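Long-range contacts in uncharacterized hypothetical protein (Parabacteroides merdae, PDB 4EI0), which is of unknown function but belongs to the DUF4466 family and is built largely of antiparallel beta sheets: residues F38-A43 against F127-K132; S52-V57 against T97-T102. All coordinates share one frame; numbering follows the deposited sequence. Where two conformers were deposited one is given.

Contact 1: F38-A43 against F127-K132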
loop_
_atom_site.group_PDB
_atom_site.type_symbol
_atom_site.label_atom_id
_atom_site.label_comp_id
_atom_site.label_asym_id
_atom_site.label_seq_id
_atom_site.Cartn_x
_atom_site.Cartn_y
_atom_site.Cartn_z
ATOM N N PHE B 38 10.814 -9.131 11.995
ATOM C CA PHE B 38 10.918 -7.671 12.029
ATOM C C PHE B 38 10.177 -7.095 10.791
ATOM O O PHE B 38 10.120 -7.750 9.747
ATOM C CB PHE B 38 12.385 -7.227 12.013
ATOM C CG PHE B 38 13.175 -7.600 13.237
ATOM C CD1 PHE B 38 13.759 -8.836 13.344
ATOM C CD2 PHE B 38 13.300 -6.722 14.276
ATOM C CE1 PHE B 38 14.482 -9.176 14.472
ATOM C CE2 PHE B 38 14.008 -7.056 15.417
ATOM C CZ PHE B 38 14.606 -8.286 15.510
ATOM N N ALA B 39 9.616 -5.890 10.914
ATOM C CA ALA B 39 9.006 -5.171 9.796
ATOM C C ALA B 39 9.822 -3.899 9.604
ATOM O O ALA B 39 9.822 -3.038 10.481
ATOM C CB ALA B 39 7.547 -4.844 10.076
ATOM N N TYR B 40 10.570 -3.829 8.501
ATOM C CA TYR B 40 11.518 -2.742 8.226
ATOM C C TYR B 40 10.872 -1.833 7.168
ATOM O O TYR B 40 10.701 -2.256 6.031
ATOM C CB TYR B 40 12.816 -3.263 7.683
ATOM C CG TYR B 40 13.912 -2.229 7.424
ATOM C CD1 TYR B 40 14.163 -1.197 8.314
ATOM C CD2 TYR B 40 14.723 -2.319 6.292
ATOM C CE1 TYR B 40 15.164 -0.258 8.074
ATOM C CE2 TYR B 40 15.751 -1.397 6.056
ATOM C CZ TYR B 40 15.973 -0.372 6.955
ATOM O OH TYR B 40 16.996 0.544 6.723
ATOM N N ALA B 41 10.534 -0.603 7.578
ATOM C CA ALA B 41 9.889 0.415 6.739
ATOM C C ALA B 41 10.906 1.400 6.227
ATOM O O ALA B 41 11.728 1.902 7.002
ATOM C CB ALA B 41 8.831 1.161 7.543
HETATM N N MSE B 42 10.795 1.733 4.944
HETATM C CA MSE B 42 11.684 2.694 4.273
HETATM C C MSE B 42 10.857 3.659 3.447
HETATM O O MSE B 42 9.806 3.298 2.954
HETATM C CB MSE B 42 12.642 1.943 3.335
HETATM C CG MSE B 42 13.440 0.852 4.014
HETATM SE SE MSE B 42 13.981 -0.534 2.789
HETATM C CE MSE B 42 12.178 -1.444 2.917
ATOM N N ALA B 43 11.306 4.898 3.302
ATOM C CA ALA B 43 10.545 5.902 2.505
ATOM C C ALA B 43 11.475 7.011 2.039
ATOM O O ALA B 43 12.371 7.407 2.771
ATOM C CB ALA B 43 9.367 6.508 3.290
ATOM N N PHE B 127 20.716 -6.162 15.981
ATOM C CA PHE B 127 20.508 -6.030 14.555
ATOM C C PHE B 127 20.721 -4.591 14.065
ATOM O O PHE B 127 20.258 -3.634 14.688
ATOM C CB PHE B 127 19.093 -6.446 14.226
ATOM C CG PHE B 127 18.782 -7.863 14.567
ATOM C CD1 PHE B 127 19.037 -8.870 13.667
ATOM C CD2 PHE B 127 18.269 -8.188 15.806
ATOM C CE1 PHE B 127 18.790 -10.184 14.004
ATOM C CE2 PHE B 127 17.975 -9.512 16.140
ATOM C CZ PHE B 127 18.216 -10.501 15.219
ATOM N N SER B 128 21.397 -4.465 12.930
ATOM C CA SER B 128 21.541 -3.187 12.244
ATOM C C SER B 128 20.946 -3.260 10.849
ATOM O O SER B 128 21.459 -3.971 9.970
ATOM C CB SER B 128 23.015 -2.789 12.200
ATOM O OG SER B 128 23.096 -1.511 11.559
ATOM N N PHE B 129 19.826 -2.571 10.671
ATOM C CA PHE B 129 19.100 -2.527 9.374
ATOM C C PHE B 129 19.550 -1.286 8.618
ATOM O O PHE B 129 19.811 -0.240 9.238
ATOM C CB PHE B 129 17.591 -2.400 9.562
ATOM C CG PHE B 129 16.934 -3.579 10.245
ATOM C CD1 PHE B 129 17.009 -3.743 11.607
ATOM C CD2 PHE B 129 16.297 -4.562 9.496
ATOM C CE1 PHE B 129 16.419 -4.823 12.223
ATOM C CE2 PHE B 129 15.714 -5.646 10.114
ATOM C CZ PHE B 129 15.771 -5.774 11.480
ATOM N N SER B 130 19.651 -1.385 7.297
ATOM C CA SER B 130 20.039 -0.211 6.488
ATOM C C SER B 130 19.453 -0.299 5.104
ATOM O O SER B 130 18.998 -1.376 4.656
ATOM C CB SER B 130 21.548 -0.085 6.408
ATOM O OG SER B 130 22.126 -1.256 5.873
ATOM N N VAL B 131 19.400 0.855 4.447
ATOM C CA VAL B 131 18.710 1.050 3.180
ATOM C C VAL B 131 19.524 2.015 2.294
ATOM O O VAL B 131 20.150 2.932 2.806
ATOM C CB VAL B 131 17.250 1.582 3.381
ATOM C CG1 VAL B 131 17.227 2.862 4.223
ATOM C CG2 VAL B 131 16.532 1.779 2.045
ATOM N N LYS B 132 19.496 1.789 0.988
ATOM C CA LYS B 132 20.042 2.706 -0.017
ATOM C C LYS B 132 18.932 3.123 -0.998
ATOM O O LYS B 132 18.134 2.289 -1.389
ATOM C CB LYS B 132 21.151 2.010 -0.827
ATOM C CG LYS B 132 22.404 1.610 -0.025
ATOM C CD LYS B 132 23.444 0.950 -0.957
ATOM C CE LYS B 132 24.420 -0.009 -0.292
ATOM N NZ LYS B 132 25.770 0.533 0.028
#
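The ring of Y40 is enclosed between F129 and the selenomethionine M42. CB of F129 stands over one face, 3.7 Å from the Y40 ring centroid, a CH-pi contact. On the opposite face lies CG of M42, displaced toward the rim, while the carbonyl O of S130 comes up at the edge, 3.5 Å from CE2 of Y40. The F38 ring takes CZ of F129 over one face, 3.6 Å from F38 CG, and turns its own edge toward the face of F127. In this edge-to-face pair the centroids are 4.8 Å apart and the planes meet at 55°, with CE1 of F38 over the F127 ring toward its rim. F129 is turned obliquely to both F38 and Y40, so the four rings form an aromatic cluster rather than a stack.

The first torsion of Y40 (chi1 -177°) sets CG anti to the backbone N. The side chains of Y40 and F129 slide past each other in opposite directions, and OH of Y40 lies 3.4 Å from V131 CG1. The hydroxyl of this buried tyrosine also lies close to backbone atoms of S130 and V131, but its hydrogen bond is made with OD1 of N18. Beyond Y40, SE of M42 rests 3.5 Å from V131 CG2 and ends the apolar seam.

The two strands belong to different sheets: their axes approach to 8.7 Å and cross at -28°, the geometry of facing layers in a beta sandwich. The seam is closed by neighbours from both layers, with C20 of strand 17-22 touching F38, Y40 and F129, Y114 giving F127 a second edge-to-face partner, and L143 of strand 138-147 meeting F38.

Contact 2: S52-V57 against T97-T102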
loop_
_atom_site.group_PDB
_atom_site.type_symbol
_atom_site.label_atom_id
_atom_site.label_comp_id
_atom_site.label_asym_id
_atom_site.label_seq_id
_atom_site.Cartn_x
_atom_site.Cartn_y
_atom_site.Cartn_z
ATOM N N SER B 52 16.571 1.404 -3.560
ATOM C CA SER B 52 17.494 0.499 -4.295
ATOM C C SER B 52 17.750 -0.859 -3.652
ATOM O O SER B 52 17.740 -1.904 -4.343
ATOM C CB SER B 52 18.845 1.195 -4.509
ATOM O OG SER B 52 18.601 2.482 -5.107
ATOM N N SER B 53 18.000 -0.852 -2.348
ATOM C CA SER B 53 18.371 -2.084 -1.618
ATOM C C SER B 53 18.208 -1.919 -0.125
ATOM O O SER B 53 18.168 -0.800 0.394
ATOM C CB SER B 53 19.796 -2.538 -1.950
ATOM O OG SER B 53 20.765 -1.606 -1.489
ATOM N N ALA B 54 18.123 -3.058 0.560
ATOM C CA ALA B 54 17.996 -3.100 2.027
ATOM C C ALA B 54 18.956 -4.171 2.564
ATOM O O ALA B 54 19.250 -5.133 1.879
ATOM C CB ALA B 54 16.566 -3.410 2.405
ATOM N N GLN B 55 19.414 -4.012 3.789
ATOM C CA GLN B 55 20.317 -4.949 4.364
ATOM C C GLN B 55 20.112 -5.070 5.864
ATOM O O GLN B 55 19.661 -4.127 6.489
ATOM C CB GLN B 55 21.749 -4.454 4.039
ATOM C CG GLN B 55 22.821 -5.068 4.841
ATOM C CD GLN B 55 24.175 -4.544 4.460
ATOM O OE1 GLN B 55 24.671 -4.779 3.371
ATOM N NE2 GLN B 55 24.803 -3.858 5.391
ATOM N N VAL B 56 20.376 -6.246 6.434
ATOM C CA VAL B 56 20.425 -6.387 7.899
ATOM C C VAL B 56 21.691 -7.146 8.245
ATOM O O VAL B 56 22.033 -8.152 7.572
ATOM C CB VAL B 56 19.321 -7.206 8.508
ATOM C CG1 VAL B 56 19.161 -6.787 9.962
ATOM C CG2 VAL B 56 18.076 -7.080 7.737
ATOM N N VAL B 57 22.404 -6.642 9.240
ATOM C CA VAL B 57 23.576 -7.306 9.805
ATOM C C VAL B 57 23.153 -7.731 11.208
ATOM O O VAL B 57 22.773 -6.903 12.008
ATOM C CB VAL B 57 24.800 -6.343 9.866
ATOM C CG1 VAL B 57 25.970 -7.012 10.590
ATOM C CG2 VAL B 57 25.227 -5.879 8.465
ATOM N N THR B 97 22.333 -10.060 5.461
ATOM C CA THR B 97 21.274 -10.360 4.514
ATOM C C THR B 97 21.052 -9.112 3.651
ATOM O O THR B 97 20.864 -8.046 4.189
ATOM C CB THR B 97 19.977 -10.723 5.239
ATOM O OG1 THR B 97 20.176 -11.894 6.036
ATOM C CG2 THR B 97 18.815 -10.901 4.235
ATOM N N VAL B 98 21.086 -9.258 2.333
ATOM C CA VAL B 98 20.867 -8.129 1.435
ATOM C C VAL B 98 19.755 -8.485 0.482
ATOM O O VAL B 98 19.581 -9.662 0.097
ATOM C CB VAL B 98 22.152 -7.770 0.668
ATOM C CG1 VAL B 98 22.523 -8.888 -0.300
ATOM C CG2 VAL B 98 22.005 -6.413 -0.015
ATOM N N ILE B 99 18.976 -7.481 0.115
ATOM C CA ILE B 99 17.924 -7.668 -0.868
ATOM C C ILE B 99 17.874 -6.404 -1.766
ATOM O O ILE B 99 18.020 -5.290 -1.268
ATOM C CB ILE B 99 16.573 -7.938 -0.206
ATOM C CG1 ILE B 99 15.579 -8.438 -1.250
ATOM C CG2 ILE B 99 16.110 -6.669 0.505
ATOM C CD1 ILE B 99 14.295 -9.009 -0.674
ATOM N N ASP B 100 17.673 -6.618 -3.062
ATOM C CA ASP B 100 17.638 -5.534 -4.068
ATOM C C ASP B 100 16.234 -5.284 -4.523
ATOM O O ASP B 100 15.504 -6.246 -4.824
ATOM C CB ASP B 100 18.425 -5.919 -5.316
ATOM C CG ASP B 100 19.918 -5.840 -5.121
ATOM O OD1 ASP B 100 20.361 -5.015 -4.331
ATOM O OD2 ASP B 100 20.649 -6.604 -5.762
ATOM N N PHE B 101 15.866 -4.006 -4.656
ATOM C CA PHE B 101 14.581 -3.701 -5.253
ATOM C C PHE B 101 14.701 -3.840 -6.777
ATOM O O PHE B 101 15.642 -3.369 -7.359
ATOM C CB PHE B 101 14.144 -2.300 -4.872
ATOM C CG PHE B 101 13.696 -2.176 -3.457
ATOM C CD1 PHE B 101 14.606 -1.999 -2.456
ATOM C CD2 PHE B 101 12.353 -2.170 -3.148
ATOM C CE1 PHE B 101 14.204 -1.884 -1.162
ATOM C CE2 PHE B 101 11.937 -2.087 -1.850
ATOM C CZ PHE B 101 12.852 -1.929 -0.853
ATOM N N THR B 102 13.751 -4.495 -7.418
ATOM C CA THR B 102 13.710 -4.568 -8.884
ATOM C C THR B 102 12.502 -3.800 -9.394
ATOM O O THR B 102 12.277 -3.783 -10.568
ATOM C CB THR B 102 13.653 -6.036 -9.358
ATOM O OG1 THR B 102 12.628 -6.704 -8.607
ATOM C CG2 THR B 102 15.024 -6.737 -9.071
HETATM O O HOH W 1 18.102 -1.724 -7.034
#
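A54 and I99 form the close-packed part of this antiparallel pairing, where CB of A54 meets CG2 of I99 at 3.8 Å. Their side chains share a buried face with V56 and T97, and F68 of strand 67-75 touches V56, T97 and I99 from beyond it. OG1 of T97 is hydrogen-bonded to OG1 of T92. On the other face S53, Q55, V98 and D100 are more open to solvent and meet mostly through backbone: CB of S53 lies 3.3 Å from the carbonyl O of I99, and OD1 of D100 only brushes CB of S53.

A54 with I99 and V56 with T97 are hydrogen-bonded pairs: A54 N to I99 O and I99 N to A54 O, V56 N to T97 O and T97 N to V56 O, all at 2.9 Å. The pairs S53 with D100 and Q55 with V98 are non-hydrogen-bonded; here CA-H...O contacts fill in, the shortest from CA of Q55 to the T97 O at 3.1 Å.

Past D100 the second strand gives way to loop, yet F101 N still reaches the S52 O at 2.8 Å, from 45° out of the carbonyl plane. A water also donates to this oxygen, 2.7 Å from S52 O, and bridges it to the carbonyl O of F101. The F101 chi1 of -73° sets CG beside the backbone N. The ring meets the S52-S53 backbone at its edge, CD1 lying 3.6 Å from S53 N. An alanine here would probably leave a gap beside that backbone and take away the ring's packing on A108.

All five direct hydrogen bonds are between peptide groups, so they hold the strands together without depending on side-chain identity; the side chains divide into a buried, mainly apolar face (A54, V56, I99, with T97) and a more polar, more open one (S53, Q55, D100, with V98).

Overall arrangement
Contact 1 joins two sheets face to face, whereas contact 2 joins neighbouring strands within one of them; their centres are about 9 Å apart. Along the chain the order is 38-43, 52-57, 97-102, 127-132, which nests contact 2 inside the loop closed by contact 1. Strands 35-43 and 51-58 are consecutive but lie in opposite layers. Strand 51-58 pairs with both 96-100 and 124-133, linking the contacts through probable backbone hydrogen bonds such as S130 O to Q55 N, while F129 packs on V56. Both lie well off the chain's centre, on the same side, in two facing sheets built from strands between residues 17 and 147, consistent with an N-terminal beta sandwich.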